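Local structure of putative mRNA interferase YoeB (Agrobacterium tumefaciens, 6N90) at residues A[11-16]-A[25-30]; A[55-58]-A[64-67]; A[66-71]-A[77-82]. The protein probably acts as the toxin of a type II toxin-antitoxin pair, an mRNA interferase of the YoeB family that cleaves RNA. All blocks are in the same frame, centred on the assembly; numbering follows the deposited sequence.

In the fold
All three contacts belong to one small fold in which two helices pack on a twisted sheet. Contact 1 joins helix 7-19 to helix 21-36 and is wholly buried, partly by the second subunit; one polar pair is set beside apolar packing. Contacts 2 and 3 are successive antiparallel hairpins that share strand 64-73, with Phe66 and Val67 common to both. Both are partly buried: contact 3 carries a salt bridge on its more exposed face, that of Arg69 and Glu80, while in contact 2 Arg65 reaches Ser57 through water. Ile27 and Leu30 of helix 21-36 touch Phe66, tying the helical pair to the sheet, while Arg58 of contact 2 reaches the Tyr68 hydroxyl of contact 3.

Contact 1: residues A[11-16]-A[25-30]; sequences DDYEFW and EKINDL
The helical hairpin of this YoeB-family toxin, helix 7-19 followed after a short turn by helix 21-36, is held here through Tyr13 and Trp16 on one side and Ile27 and Asn28 on the other. The segment axes come no closer than 11.2 Å and run at 133° to each other, so side chains span the gap, Tyr13 from one helix and Ile27 from the other. With CG anti to the backbone N (chi1 -174°), the Tyr13 ring reaches across to the second helix and ends in a hydrogen bond from Tyr13 OH to Asn28 OD1, 2.6 Å long. The hydroxyl lies in the carbonyl plane of the amide and uses a lone pair of OD1, at a C=O...donor angle of 119°; ring and amide planes are well tilted against each other. Beside this polar pair Ile27 sends out two branches. Its CG2 methyl packs obliquely against the Tyr13 ring, 3.8 Å from Tyr13 CE1, as the two side chains slide past each other in opposite directions. Its other arm crosses Trp16 at about a right angle and puts Ile27 CD1 3.4 Å from Trp16 CD1. The indole NE1 is turned to a different partner, the carbonyl oxygen of Cys84 in strand 76-84, so Trp16 joins the hairpin to the sheet as well. At the polar end the second subunit completes the network: Gln17 of that subunit hydrogen-bonds both Tyr13 OH and Asn28 ND2, and Tyr13 packs on its own counterpart there. The buried phenol and amide are therefore matched within the chain and again across the dimer, while Ile27 fills the space between the aromatic groups. Helix pairing and subunit pairing draw on the same two polar side chains.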
loop_
_atom_site.group_PDB
_atom_site.type_symbol
_atom_site.label_atom_id
_atom_site.label_comp_id
_atom_site.label_asym_id
_atom_site.label_seq_id
_atom_site.Cartn_x
_atom_site.Cartn_y
_atom_site.Cartn_z
ATOM N N ASP A 11 -8.032 -4.687 -2.120
ATOM C CA ASP A 11 -9.321 -4.655 -2.812
ATOM C C ASP A 11 -10.334 -3.806 -2.051
ATOM O O ASP A 11 -11.041 -2.986 -2.642
ATOM C CB ASP A 11 -9.858 -6.076 -3.021
ATOM C CG ASP A 11 -9.278 -6.733 -4.258
ATOM O OD1 ASP A 11 -8.846 -5.992 -5.176
ATOM O OD2 ASP A 11 -9.262 -7.983 -4.311
ATOM N N ASP A 12 -10.398 -3.980 -0.735
ATOM C CA ASP A 12 -11.318 -3.159 0.024
ATOM C C ASP A 12 -10.917 -1.703 0.114
ATOM O O ASP A 12 -11.789 -0.826 0.178
ATOM C CB ASP A 12 -11.500 -3.736 1.405
ATOM C CG ASP A 12 -12.420 -4.941 1.395
ATOM O OD1 ASP A 12 -13.250 -5.073 0.451
ATOM O OD2 ASP A 12 -12.302 -5.754 2.326
ATOM N N TYR A 13 -9.609 -1.431 0.112
ATOM C CA TYR A 13 -9.149 -0.035 0.058
ATOM C C TYR A 13 -9.563 0.595 -1.263
ATOM O O TYR A 13 -10.016 1.729 -1.284
ATOM C CB TYR A 13 -7.639 0.031 0.219
ATOM C CG TYR A 13 -7.005 1.412 0.333
ATOM C CD1 TYR A 13 -7.154 2.191 1.482
ATOM C CD2 TYR A 13 -6.160 1.869 -0.672
ATOM C CE1 TYR A 13 -6.508 3.434 1.595
ATOM C CE2 TYR A 13 -5.525 3.101 -0.580
ATOM C CZ TYR A 13 -5.708 3.884 0.541
ATOM O OH TYR A 13 -5.053 5.100 0.619
ATOM N N GLU A 14 -9.487 -0.185 -2.337
ATOM C CA GLU A 14 -9.909 0.283 -3.647
ATOM C C GLU A 14 -11.412 0.556 -3.593
ATOM O O GLU A 14 -11.885 1.571 -4.105
ATOM C CB GLU A 14 -9.597 -0.760 -4.720
ATOM C CG GLU A 14 -8.183 -0.679 -5.271
ATOM C CD GLU A 14 -8.152 -0.544 -6.781
ATOM O OE1 GLU A 14 -9.134 -0.024 -7.352
ATOM O OE2 GLU A 14 -7.147 -0.958 -7.395
ATOM N N PHE A 15 -12.157 -0.354 -2.968
ATOM C CA PHE A 15 -13.602 -0.192 -2.827
ATOM C C PHE A 15 -13.921 1.152 -2.188
ATOM O O PHE A 15 -14.820 1.877 -2.646
ATOM C CB PHE A 15 -14.192 -1.331 -1.991
ATOM C CG PHE A 15 -15.628 -1.114 -1.614
ATOM C CD1 PHE A 15 -16.637 -1.488 -2.478
ATOM C CD2 PHE A 15 -15.966 -0.538 -0.392
ATOM C CE1 PHE A 15 -17.996 -1.294 -2.128
ATOM C CE2 PHE A 15 -17.317 -0.344 -0.040
ATOM C CZ PHE A 15 -18.326 -0.729 -0.917
ATOM N N TRP A 16 -13.149 1.523 -1.160
ATOM C CA TRP A 16 -13.410 2.793 -0.515
ATOM C C TRP A 16 -13.103 3.953 -1.474
ATOM O O TRP A 16 -13.838 4.953 -1.508
ATOM C CB TRP A 16 -12.611 2.926 0.781
ATOM C CG TRP A 16 -13.125 2.017 1.908
ATOM C CD1 TRP A 16 -12.396 1.126 2.629
ATOM C CD2 TRP A 16 -14.461 1.958 2.424
ATOM N NE1 TRP A 16 -13.196 0.502 3.562
ATOM C CE2 TRP A 16 -14.469 0.993 3.455
ATOM C CE3 TRP A 16 -15.653 2.618 2.113
ATOM C CZ2 TRP A 16 -15.624 0.676 4.177
ATOM C CZ3 TRP A 16 -16.798 2.299 2.825
ATOM C CH2 TRP A 16 -16.770 1.338 3.856
ATOM N N GLU A 25 -9.535 8.504 3.584
ATOM C CA GLU A 25 -8.796 9.456 4.406
ATOM C C GLU A 25 -8.623 8.978 5.842
ATOM O O GLU A 25 -7.561 9.164 6.440
ATOM C CB GLU A 25 -9.498 10.815 4.400
ATOM C CG GLU A 25 -9.540 11.471 3.037
ATOM N N LYS A 26 -9.673 8.389 6.402
ATOM C CA LYS A 26 -9.587 7.837 7.756
ATOM C C LYS A 26 -8.563 6.715 7.826
ATOM O O LYS A 26 -7.776 6.623 8.771
ATOM C CB LYS A 26 -10.946 7.326 8.204
ATOM C CG LYS A 26 -10.967 6.778 9.617
ATOM C CD LYS A 26 -10.579 7.838 10.641
ATOM C CE LYS A 26 -11.119 7.495 12.030
ATOM N NZ LYS A 26 -10.573 6.233 12.589
ATOM N N ILE A 27 -8.574 5.848 6.824
ATOM C CA ILE A 27 -7.619 4.748 6.787
ATOM C C ILE A 27 -6.172 5.288 6.633
ATOM O O ILE A 27 -5.252 4.847 7.294
ATOM C CB ILE A 27 -7.983 3.769 5.645
ATOM C CG1 ILE A 27 -9.271 2.995 5.961
ATOM C CG2 ILE A 27 -6.844 2.815 5.325
ATOM C CD1 ILE A 27 -9.932 2.318 4.665
ATOM N N ASN A 28 -5.968 6.279 5.771
ATOM C CA ASN A 28 -4.639 6.861 5.656
ATOM C C ASN A 28 -4.147 7.457 6.966
ATOM O O ASN A 28 -2.952 7.398 7.254
ATOM C CB ASN A 28 -4.635 7.929 4.548
ATOM C CG ASN A 28 -4.732 7.314 3.167
ATOM O OD1 ASN A 28 -4.796 6.097 3.025
ATOM N ND2 ASN A 28 -4.786 8.155 2.138
ATOM N N ASP A 29 -5.062 8.031 7.752
ATOM C CA ASP A 29 -4.732 8.613 9.061
ATOM C C ASP A 29 -4.371 7.495 10.038
ATOM O O ASP A 29 -3.459 7.620 10.851
ATOM C CB ASP A 29 -5.923 9.453 9.584
ATOM C CG ASP A 29 -5.488 10.692 10.384
ATOM O OD1 ASP A 29 -4.271 10.903 10.565
ATOM O OD2 ASP A 29 -6.365 11.450 10.864
ATOM N N LEU A 30 -5.093 6.384 9.952
ATOM C CA LEU A 30 -4.823 5.267 10.840
ATOM C C LEU A 30 -3.441 4.693 10.516
ATOM O O LEU A 30 -2.654 4.357 11.407
ATOM C CB LEU A 30 -5.935 4.213 10.694
ATOM C CG LEU A 30 -7.294 4.579 11.317
ATOM C CD1 LEU A 30 -8.371 3.540 10.975
ATOM C CD2 LEU A 30 -7.202 4.772 12.819
#

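Contact 2: residues A[55-58]-A[64-67]; sequences YWSR and HRFV
Arg58 and Phe66 face each other as an antiparallel hydrogen-bonded pair in the hairpin of strands 56-59 and 64-73, and their backbones satisfy one another twice. Arg58 N gives its hydrogen to Phe66 O at 2.8 Å, and Phe66 N returns one to Arg58 O, also at 2.8 Å and almost straight, 174° at the hydrogen. Next along, Ser57 and Val67 form a non-hydrogen-bonded pair; there the carbonyls are met by CA-H groups, with Val67 CA 3.3 Å from Trp56 O. Trp56 N carries the ladder on to Tyr68 O of the same partner strand; the Val67 backbone also bonds to strand 76-84. On the face of Ser57, its OG stands anti to the backbone N (chi1 177°) and meets a water at 2.9 Å. The same water accepts a hydrogen bond from Arg65 NH1, 2.7 Å away, lying at the guanidinium edge and in its plane, while Arg65 NH2 is taken by the carbonyl of Ala62. On the other face the Arg58 chain runs past the Phe66 ring, CD to CD2 4.5 Å, and its guanidinium is spent beyond the hairpin: NE on Tyr68 OH, NH1 on the carbonyl of Leu42, NH2 on those of Thr37 and Ala40. Buried, this cation is probably solvated by carbonyl and hydroxyl dipoles, with no carboxylate among the partners named, and ties the loop after helix 21-36 to the sheet; Arg65 relies partly on water.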
loop_
_atom_site.group_PDB
_atom_site.type_symbol
_atom_site.label_atom_id
_atom_site.label_comp_id
_atom_site.label_asym_id
_atom_site.label_seq_id
_atom_site.Cartn_x
_atom_site.Cartn_y
_atom_site.Cartn_z
ATOM N N TYR A 55 -2.113 -9.518 16.176
ATOM C CA TYR A 55 -2.743 -8.493 15.353
ATOM C C TYR A 55 -3.446 -7.472 16.245
ATOM O O TYR A 55 -3.843 -7.782 17.377
ATOM C CB TYR A 55 -3.701 -9.154 14.360
ATOM C CG TYR A 55 -2.974 -9.994 13.322
ATOM C CD1 TYR A 55 -2.547 -11.297 13.608
ATOM C CD2 TYR A 55 -2.682 -9.477 12.073
ATOM C CE1 TYR A 55 -1.868 -12.054 12.655
ATOM C CE2 TYR A 55 -2.005 -10.223 11.121
ATOM C CZ TYR A 55 -1.606 -11.504 11.411
ATOM O OH TYR A 55 -0.940 -12.229 10.445
ATOM N N TRP A 56 -3.538 -6.241 15.750
ATOM C CA TRP A 56 -4.193 -5.150 16.444
ATOM C C TRP A 56 -5.312 -4.602 15.582
ATOM O O TRP A 56 -5.306 -4.783 14.361
ATOM C CB TRP A 56 -3.197 -4.046 16.773
ATOM C CG TRP A 56 -2.375 -4.374 17.947
ATOM C CD1 TRP A 56 -1.398 -5.319 18.030
ATOM C CD2 TRP A 56 -2.457 -3.755 19.228
ATOM N NE1 TRP A 56 -0.867 -5.330 19.302
ATOM C CE2 TRP A 56 -1.504 -4.374 20.054
ATOM C CE3 TRP A 56 -3.256 -2.742 19.762
ATOM C CZ2 TRP A 56 -1.321 -4.004 21.392
ATOM C CZ3 TRP A 56 -3.075 -2.374 21.091
ATOM C CH2 TRP A 56 -2.114 -3.002 21.886
ATOM N N SER A 57 -6.246 -3.923 16.208
ATOM C CA SER A 57 -7.367 -3.347 15.508
ATOM C C SER A 57 -7.696 -1.917 15.920
ATOM O O SER A 57 -7.589 -1.602 17.060
ATOM C CB SER A 57 -8.582 -4.228 15.729
ATOM O OG SER A 57 -9.720 -3.713 15.142
ATOM N N ARG A 58 -8.018 -1.059 14.971
ATOM C CA ARG A 58 -8.500 0.279 15.267
ATOM C C ARG A 58 -9.821 0.533 14.532
ATOM O O ARG A 58 -10.100 -0.070 13.489
ATOM C CB ARG A 58 -7.472 1.335 14.859
ATOM C CG ARG A 58 -6.167 1.265 15.606
ATOM C CD ARG A 58 -5.104 2.138 14.901
ATOM N NE ARG A 58 -3.786 1.971 15.495
ATOM C CZ ARG A 58 -3.101 2.955 16.068
ATOM N NH1 ARG A 58 -3.609 4.197 16.104
ATOM N NH2 ARG A 58 -1.895 2.702 16.567
ATOM N N HIS A 64 -16.698 -0.596 10.724
ATOM C CA HIS A 64 -15.544 -0.967 9.901
ATOM C C HIS A 64 -14.257 -0.837 10.662
ATOM O O HIS A 64 -13.973 0.231 11.221
ATOM C CB HIS A 64 -15.479 -0.105 8.633
ATOM C CG HIS A 64 -16.665 -0.281 7.736
ATOM N ND1 HIS A 64 -16.861 -1.419 6.989
ATOM C CD2 HIS A 64 -17.723 0.527 7.486
ATOM C CE1 HIS A 64 -17.993 -1.306 6.311
ATOM N NE2 HIS A 64 -18.534 -0.136 6.595
ATOM N N ARG A 65 -13.468 -1.906 10.649
ATOM C CA ARG A 65 -12.247 -1.945 11.441
ATOM C C ARG A 65 -10.995 -2.090 10.579
ATOM O O ARG A 65 -11.015 -2.669 9.472
ATOM C CB ARG A 65 -12.311 -3.088 12.466
ATOM C CG ARG A 65 -13.539 -3.037 13.375
ATOM C CD ARG A 65 -13.752 -1.648 13.989
ATOM N NE ARG A 65 -15.034 -1.547 14.691
ATOM C CZ ARG A 65 -15.159 -1.643 16.010
ATOM N NH1 ARG A 65 -14.079 -1.811 16.760
ATOM N NH2 ARG A 65 -16.355 -1.544 16.580
ATOM N N PHE A 66 -9.916 -1.518 11.097
ATOM C CA PHE A 66 -8.603 -1.519 10.463
ATOM C C PHE A 66 -7.773 -2.490 11.281
ATOM O O PHE A 66 -7.450 -2.202 12.432
ATOM C CB PHE A 66 -8.025 -0.076 10.453
ATOM C CG PHE A 66 -6.585 0.048 9.968
ATOM C CD1 PHE A 66 -6.290 0.113 8.622
ATOM C CD2 PHE A 66 -5.540 0.166 10.882
ATOM C CE1 PHE A 66 -4.985 0.263 8.178
ATOM C CE2 PHE A 66 -4.216 0.291 10.446
ATOM C CZ PHE A 66 -3.946 0.342 9.088
ATOM N N VAL A 67 -7.473 -3.649 10.698
ATOM C CA VAL A 67 -6.696 -4.671 11.390
ATOM C C VAL A 67 -5.295 -4.735 10.771
ATOM O O VAL A 67 -5.128 -4.751 9.546
ATOM C CB VAL A 67 -7.401 -6.046 11.331
ATOM C CG1 VAL A 67 -6.590 -7.110 12.121
ATOM C CG2 VAL A 67 -8.820 -5.937 11.888
HETATM O O HOH W 1 -11.352 -2.005 16.781
#

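Contact 3: residues A[66-71]-A[77-82]; sequences FVYRVS and QRLEVI
Strands 66-71 and 77-82 run antiparallel at 161°, 4.6 Å apart at closest, and Arg69 with Glu80 and Ser71 with Arg78 each exchange two backbone hydrogen bonds, while Ile82 N adds another to Val67 O. Arg69, Glu80, Ser71 and Arg78 share one face of the sheet. Arg69 bends at chi3 (59°) to lie alongside Glu80, both pointing the same way, and grips one carboxylate oxygen side-on: Arg69 NH2 is 3.0 Å from Glu80 OE2, and Arg69 NE is 3.2 Å from that same oxygen. Guanidinium and carboxylate planes are 18° apart, so the salt bridge is nearly flat. Further along, the Arg78 guanidinium lays a face over Ser71, whose CB sits over its centre, 3.5 Å from Arg78 CZ. The opposite face is mostly apolar: Leu79 sets CD2 3.9 Å from Tyr68 CB and CD1 4.0 Å from Val70 CG2, while Val81 CG2 packs 3.9 Å from Phe66 CE1, under helix 21-36. The Tyr68 hydroxyl bonds to the carbonyl of Pro38. Mostly apolar against the helix, the hairpin is charged on its other face, where Glu80 probably offsets Arg69 and eases its nearness to Arg78.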
loop_
_atom_site.group_PDB
_atom_site.type_symbol
_atom_site.label_atom_id
_atom_site.label_comp_id
_atom_site.label_asym_id
_atom_site.label_seq_id
_atom_site.Cartn_x
_atom_site.Cartn_y
_atom_site.Cartn_z
ATOM N N PHE A 66 -9.916 -1.518 11.097
ATOM C CA PHE A 66 -8.603 -1.519 10.463
ATOM C C PHE A 66 -7.773 -2.490 11.281
ATOM O O PHE A 66 -7.450 -2.202 12.432
ATOM C CB PHE A 66 -8.025 -0.076 10.453
ATOM C CG PHE A 66 -6.585 0.048 9.968
ATOM C CD1 PHE A 66 -6.290 0.113 8.622
ATOM C CD2 PHE A 66 -5.540 0.166 10.882
ATOM C CE1 PHE A 66 -4.985 0.263 8.178
ATOM C CE2 PHE A 66 -4.216 0.291 10.446
ATOM C CZ PHE A 66 -3.946 0.342 9.088
ATOM N N VAL A 67 -7.473 -3.649 10.698
ATOM C CA VAL A 67 -6.696 -4.671 11.390
ATOM C C VAL A 67 -5.295 -4.735 10.771
ATOM O O VAL A 67 -5.128 -4.751 9.546
ATOM C CB VAL A 67 -7.401 -6.046 11.331
ATOM C CG1 VAL A 67 -6.590 -7.110 12.121
ATOM C CG2 VAL A 67 -8.820 -5.937 11.888
ATOM N N TYR A 68 -4.284 -4.769 11.633
ATOM C CA TYR A 68 -2.907 -4.641 11.178
ATOM C C TYR A 68 -1.953 -5.319 12.133
ATOM O O TYR A 68 -2.330 -5.721 13.240
ATOM C CB TYR A 68 -2.528 -3.151 11.057
ATOM C CG TYR A 68 -2.569 -2.464 12.411
ATOM C CD1 TYR A 68 -3.779 -2.043 12.968
ATOM C CD2 TYR A 68 -1.398 -2.244 13.131
ATOM C CE1 TYR A 68 -3.820 -1.430 14.214
ATOM C CE2 TYR A 68 -1.428 -1.620 14.358
ATOM C CZ TYR A 68 -2.639 -1.229 14.901
ATOM O OH TYR A 68 -2.655 -0.622 16.143
ATOM N N ARG A 69 -0.708 -5.418 11.699
ATOM C CA ARG A 69 0.364 -5.865 12.571
ATOM C C ARG A 69 1.639 -5.159 12.167
ATOM O O ARG A 69 1.968 -5.103 10.995
ATOM C CB ARG A 69 0.533 -7.390 12.477
ATOM C CG ARG A 69 1.672 -7.964 13.294
ATOM C CD ARG A 69 1.718 -9.493 13.177
ATOM N NE ARG A 69 1.892 -9.953 11.795
ATOM C CZ ARG A 69 1.906 -11.235 11.431
ATOM N NH1 ARG A 69 1.752 -12.177 12.345
ATOM N NH2 ARG A 69 2.075 -11.582 10.162
ATOM N N VAL A 70 2.363 -4.617 13.133
ATOM C CA VAL A 70 3.665 -4.044 12.841
ATOM C C VAL A 70 4.704 -5.101 13.147
ATOM O O VAL A 70 4.726 -5.644 14.252
ATOM C CB VAL A 70 3.947 -2.777 13.666
ATOM C CG1 VAL A 70 5.398 -2.388 13.527
ATOM C CG2 VAL A 70 3.051 -1.635 13.202
ATOM N N SER A 71 5.536 -5.411 12.163
ATOM C CA SER A 71 6.576 -6.429 12.339
ATOM C C SER A 71 7.942 -5.851 12.036
ATOM O O SER A 71 8.050 -4.791 11.428
ATOM C CB SER A 71 6.331 -7.643 11.434
ATOM O OG SER A 71 5.092 -8.262 11.720
ATOM N N GLN A 77 11.306 -2.095 9.583
ATOM C CA GLN A 77 10.013 -2.592 10.046
ATOM C C GLN A 77 8.976 -2.576 8.928
ATOM O O GLN A 77 9.225 -2.018 7.854
ATOM C CB GLN A 77 9.500 -1.759 11.227
ATOM C CG GLN A 77 10.450 -1.664 12.412
ATOM C CD GLN A 77 9.873 -0.872 13.573
ATOM O OE1 GLN A 77 8.664 -0.641 13.645
ATOM N NE2 GLN A 77 10.745 -0.438 14.488
ATOM N N ARG A 78 7.826 -3.190 9.187
ATOM C CA ARG A 78 6.704 -3.135 8.230
ATOM C C ARG A 78 5.359 -3.118 8.950
ATOM O O ARG A 78 5.212 -3.673 10.043
ATOM C CB ARG A 78 6.769 -4.315 7.245
ATOM C CG ARG A 78 6.585 -5.684 7.923
ATOM C CD ARG A 78 6.841 -6.845 6.959
ATOM N NE ARG A 78 6.516 -8.130 7.577
ATOM C CZ ARG A 78 7.360 -8.849 8.315
ATOM N NH1 ARG A 78 8.594 -8.420 8.542
ATOM N NH2 ARG A 78 6.960 -10.001 8.834
ATOM N N LEU A 79 4.384 -2.418 8.369
ATOM C CA LEU A 79 3.022 -2.481 8.858
ATOM C C LEU A 79 2.252 -3.287 7.841
ATOM O O LEU A 79 2.235 -2.931 6.669
ATOM C CB LEU A 79 2.396 -1.088 9.006
ATOM C CG LEU A 79 1.028 -1.085 9.700
ATOM C CD1 LEU A 79 0.830 0.204 10.469
ATOM C CD2 LEU A 79 -0.079 -1.238 8.685
ATOM N N GLU A 80 1.628 -4.369 8.294
ATOM C CA GLU A 80 0.848 -5.235 7.410
ATOM C C GLU A 80 -0.612 -4.941 7.649
ATOM O O GLU A 80 -1.089 -5.108 8.772
ATOM C CB GLU A 80 1.099 -6.718 7.701
ATOM C CG GLU A 80 2.356 -7.340 7.145
ATOM C CD GLU A 80 2.501 -8.779 7.623
ATOM O OE1 GLU A 80 2.403 -9.701 6.783
ATOM O OE2 GLU A 80 2.707 -8.979 8.840
ATOM N N VAL A 81 -1.333 -4.525 6.609
ATOM C CA VAL A 81 -2.773 -4.333 6.729
ATOM C C VAL A 81 -3.506 -5.602 6.310
ATOM O O VAL A 81 -3.371 -6.057 5.174
ATOM C CB VAL A 81 -3.268 -3.167 5.864
ATOM C CG1 VAL A 81 -4.807 -2.973 6.034
ATOM C CG2 VAL A 81 -2.476 -1.915 6.185
ATOM N N ILE A 82 -4.291 -6.144 7.232
ATOM C CA ILE A 82 -5.011 -7.391 7.045
ATOM C C ILE A 82 -6.439 -7.129 6.588
ATOM O O ILE A 82 -6.977 -7.865 5.757
ATOM C CB ILE A 82 -5.016 -8.217 8.357
ATOM C CG1 ILE A 82 -3.590 -8.336 8.889
ATOM C CG2 ILE A 82 -5.620 -9.592 8.140
ATOM C CD1 ILE A 82 -2.613 -8.888 7.884
#